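Local coordinates for PTS system, IIA component (Streptococcus pneumoniae serotype 4, PDB 5T3U), which probably passes phosphoryl groups along a phosphotransferase system for sugar uptake, as the cytoplasmic IIA component associated with fucose utilization, at residues L42-G47 with V51-Y56. Numbering follows the deposited sequence.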
ATOM      1  N   LEU A  42       1.827  11.303   7.079  1.00 29.35           N
ATOM      2  CA  LEU A  42       3.117  11.581   7.711  1.00 30.41           C
ATOM      3  C   LEU A  42       4.100  10.492   7.327  1.00 30.22           C
ATOM      4  O   LEU A  42       3.796   9.315   7.472  1.00 30.60           O
ATOM      5  CB  LEU A  42       2.946  11.618   9.235  1.00 29.60           C
ATOM      6  CG  LEU A  42       4.111  12.131  10.082  1.00 32.83           C
ATOM      7  CD1 LEU A  42       4.451  13.592   9.685  1.00 32.09           C
ATOM      8  CD2 LEU A  42       3.707  12.052  11.585  1.00 32.25           C
ATOM      9  N   GLY A  43       5.283  10.888   6.857  1.00 31.27           N
ATOM     10  CA  GLY A  43       6.340   9.941   6.551  1.00 31.88           C
ATOM     11  C   GLY A  43       7.546  10.127   7.454  1.00 32.84           C
ATOM     12  O   GLY A  43       7.986  11.244   7.667  1.00 32.75           O
ATOM     13  N   LEU A  44       8.073   9.025   7.983  1.00 32.95           N
ATOM     14  CA  LEU A  44       9.309   9.036   8.723  1.00 33.63           C
ATOM     15  C   LEU A  44      10.447   8.843   7.720  1.00 33.74           C
ATOM     16  O   LEU A  44      10.666   7.751   7.214  1.00 33.56           O
ATOM     17  CB  LEU A  44       9.307   7.943   9.806  1.00 33.62           C
ATOM     18  CG  LEU A  44      10.634   7.691  10.551  1.00 35.09           C
ATOM     19  CD1 LEU A  44      11.178   8.981  11.146  1.00 36.64           C
ATOM     20  CD2 LEU A  44      10.463   6.614  11.610  1.00 33.16           C
ATOM     21  N   MET A  45      11.147   9.931   7.424  1.00 34.51           N
ATOM     22  CA  MET A  45      12.107   9.971   6.340  1.00 35.56           C
ATOM     23  C   MET A  45      13.480   9.440   6.767  1.00 36.39           C
ATOM     24  O   MET A  45      13.783   9.392   7.974  1.00 36.45           O
ATOM     25  CB  MET A  45      12.184  11.390   5.767  1.00 35.21           C
ATOM     26  CG  MET A  45      10.818  11.919   5.291  1.00 36.62           C
ATOM     27  SD  MET A  45      10.041  10.826   4.055  1.00 38.62           S
ATOM     28  CE  MET A  45      11.064  11.168   2.621  1.00 37.67           C
ATOM     29  N   PRO A  46      14.290   8.964   5.787  1.00 37.07           N
ATOM     30  CA  PRO A  46      15.701   8.618   6.055  1.00 37.45           C
ATOM     31  C   PRO A  46      16.394   9.795   6.749  1.00 37.67           C
ATOM     32  O   PRO A  46      16.199  10.936   6.338  1.00 37.57           O
ATOM     33  CB  PRO A  46      16.279   8.426   4.639  1.00 38.03           C
ATOM     34  CG  PRO A  46      15.072   7.874   3.836  1.00 37.21           C
ATOM     35  CD  PRO A  46      13.874   8.600   4.413  1.00 36.78           C
ATOM     36  N   GLY A  47      17.159   9.530   7.803  1.00 38.47           N
ATOM     37  CA  GLY A  47      17.857  10.604   8.521  1.00 39.43           C
ATOM     38  C   GLY A  47      17.055  11.315   9.630  1.00 40.11           C
ATOM     39  O   GLY A  47      17.629  12.122  10.358  1.00 39.94           O
ATOM     40  N   VAL A  51      12.331  10.828  17.755  1.00 36.16           N
ATOM     41  CA  VAL A  51      12.054  11.822  18.806  1.00 36.28           C
ATOM     42  C   VAL A  51      11.308  12.974  18.171  1.00 36.61           C
ATOM     43  O   VAL A  51      10.237  13.349  18.664  1.00 37.19           O
ATOM     44  CB  VAL A  51      13.350  12.265  19.586  1.00 36.43           C
ATOM     45  CG1 VAL A  51      13.093  13.529  20.440  1.00 37.01           C
ATOM     46  CG2 VAL A  51      13.883  11.108  20.419  1.00 33.42           C
ATOM     47  N   GLU A  52      11.827  13.505  17.058  1.00 37.08           N
ATOM     48  CA  GLU A  52      11.100  14.544  16.306  1.00 37.40           C
ATOM     49  C   GLU A  52       9.799  13.998  15.679  1.00 36.88           C
ATOM     50  O   GLU A  52       8.750  14.638  15.743  1.00 36.98           O
ATOM     51  CB  GLU A  52      11.993  15.213  15.249  1.00 38.13           C
ATOM     52  CG  GLU A  52      12.313  14.342  14.008  1.00 42.71           C
ATOM     53  CD  GLU A  52      13.590  14.761  13.244  1.00 47.43           C
ATOM     54  OE1 GLU A  52      14.518  13.920  13.067  1.00 45.26           O
ATOM     55  OE2 GLU A  52      13.670  15.935  12.819  1.00 53.18           O
ATOM     56  N   PHE A  53       9.870  12.802  15.099  1.00 36.26           N
ATOM     57  CA  PHE A  53       8.725  12.183  14.421  1.00 36.01           C
ATOM     58  C   PHE A  53       7.510  11.998  15.365  1.00 36.13           C
ATOM     59  O   PHE A  53       6.361  12.304  15.028  1.00 35.64           O
ATOM     60  CB  PHE A  53       9.171  10.843  13.809  1.00 35.81           C
ATOM     61  CG  PHE A  53       8.032   9.977  13.328  1.00 35.23           C
ATOM     62  CD1 PHE A  53       7.571   8.925  14.112  1.00 34.67           C
ATOM     63  CD2 PHE A  53       7.408  10.232  12.107  1.00 33.50           C
ATOM     64  CE1 PHE A  53       6.505   8.136  13.685  1.00 35.91           C
ATOM     65  CE2 PHE A  53       6.348   9.429  11.651  1.00 34.65           C
ATOM     66  CZ  PHE A  53       5.894   8.383  12.433  1.00 35.15           C
ATOM     67  N   GLU A  54       7.801  11.461  16.543  1.00 35.77           N
ATOM     68  CA  GLU A  54       6.851  11.214  17.616  1.00 35.60           C
ATOM     69  C   GLU A  54       5.889  12.386  17.894  1.00 34.81           C
ATOM     70  O   GLU A  54       4.677  12.199  18.020  1.00 33.64           O
ATOM     71  CB  GLU A  54       7.710  10.931  18.839  1.00 36.49           C
ATOM     72  CG  GLU A  54       7.048  10.540  20.042  1.00 39.06           C
ATOM     73  CD  GLU A  54       6.555  11.721  20.837  1.00 39.46           C
ATOM     74  OE1 GLU A  54       7.347  12.619  21.274  1.00 40.46           O
ATOM     75  OE2 GLU A  54       5.341  11.704  21.015  1.00 37.90           O
ATOM     76  N   HIS A  55       6.404  13.600  18.012  1.00 35.00           N
ATOM     77  CA  HIS A  55       5.487  14.668  18.358  1.00 36.13           C
ATOM     78  C   HIS A  55       4.742  15.254  17.170  1.00 35.17           C
ATOM     79  O   HIS A  55       3.616  15.714  17.320  1.00 34.99           O
ATOM     80  CB  HIS A  55       6.083  15.714  19.318  1.00 36.19           C
ATOM     81  CG  HIS A  55       7.387  16.277  18.870  1.00 38.81           C
ATOM     82  ND1 HIS A  55       7.507  17.067  17.743  1.00 40.37           N
ATOM     83  CD2 HIS A  55       8.624  16.219  19.428  1.00 39.37           C
ATOM     84  CE1 HIS A  55       8.775  17.430  17.598  1.00 41.15           C
ATOM     85  NE2 HIS A  55       9.469  16.933  18.608  1.00 41.01           N
ATOM     86  N   TYR A  56       5.344  15.163  15.986  1.00 35.48           N
ATOM     87  CA  TYR A  56       4.648  15.468  14.738  1.00 35.91           C
ATOM     88  C   TYR A  56       3.447  14.582  14.596  1.00 34.26           C
ATOM     89  O   TYR A  56       2.356  15.060  14.271  1.00 33.98           O
ATOM     90  CB  TYR A  56       5.524  15.186  13.518  1.00 37.29           C
ATOM     91  CG  TYR A  56       6.646  16.140  13.260  1.00 43.09           C
ATOM     92  CD1 TYR A  56       6.561  17.496  13.613  1.00 49.63           C
ATOM     93  CD2 TYR A  56       7.803  15.690  12.608  1.00 47.99           C
ATOM     94  CE1 TYR A  56       7.642  18.384  13.339  1.00 52.60           C
ATOM     95  CE2 TYR A  56       8.858  16.543  12.331  1.00 51.56           C
ATOM     96  CZ  TYR A  56       8.780  17.882  12.694  1.00 54.22           C
ATOM     97  OH  TYR A  56       9.855  18.689  12.389  1.00 57.48           O
TER
HETATM   98  O   HOH W   1      17.278  15.110  11.956  1.00 59.88           O
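Phe53 packs against Leu42 and Leu44 where strand 39-44, an outermost strand, within this chain, of the parallel sheet, turns back into helix 50-65, the returning arm of a beta-alpha-beta crossover in this mannose-family IIA alpha/beta fold. Residues 42-44 and 51-56 run nearly antiparallel, 167° between their axes. Leu44 lays its CB over one face of the Phe53 ring, a CH-pi contact 4.1 Å from the ring centroid and displaced toward the rim. With CG anti to the backbone N (chi1 172°), the branch turns toward the helix and its CD1 reaches Phe53 CB, 3.8 Å away, just before the ring begins. Leu42 approaches obliquely, placing CD2 3.7 Å from Phe53 CE2; the same methyl lies 4.1 Å from Tyr56 CB, one helical turn on. A flat aromatic suits this buried site because it can meet both branched leucines at once, and Pro82 and Val85 of helix 81-90 also touch it. Backbone hydrogen bonds of Leu42 with Val13 and Ser15, and of Leu44 with Ser15 and Gly17, fix the main chain from which both leucines project. At the polar margin, the backbone N of Asn49 donates a hydrogen bond to Glu52 OE1. At Gly47's positive phi (86°) a side chain would jam against Pro46 O, which calls for glycine; a water links Gly47 O, weakly, to Glu52 OE1, 3.2 Å from the water oxygen.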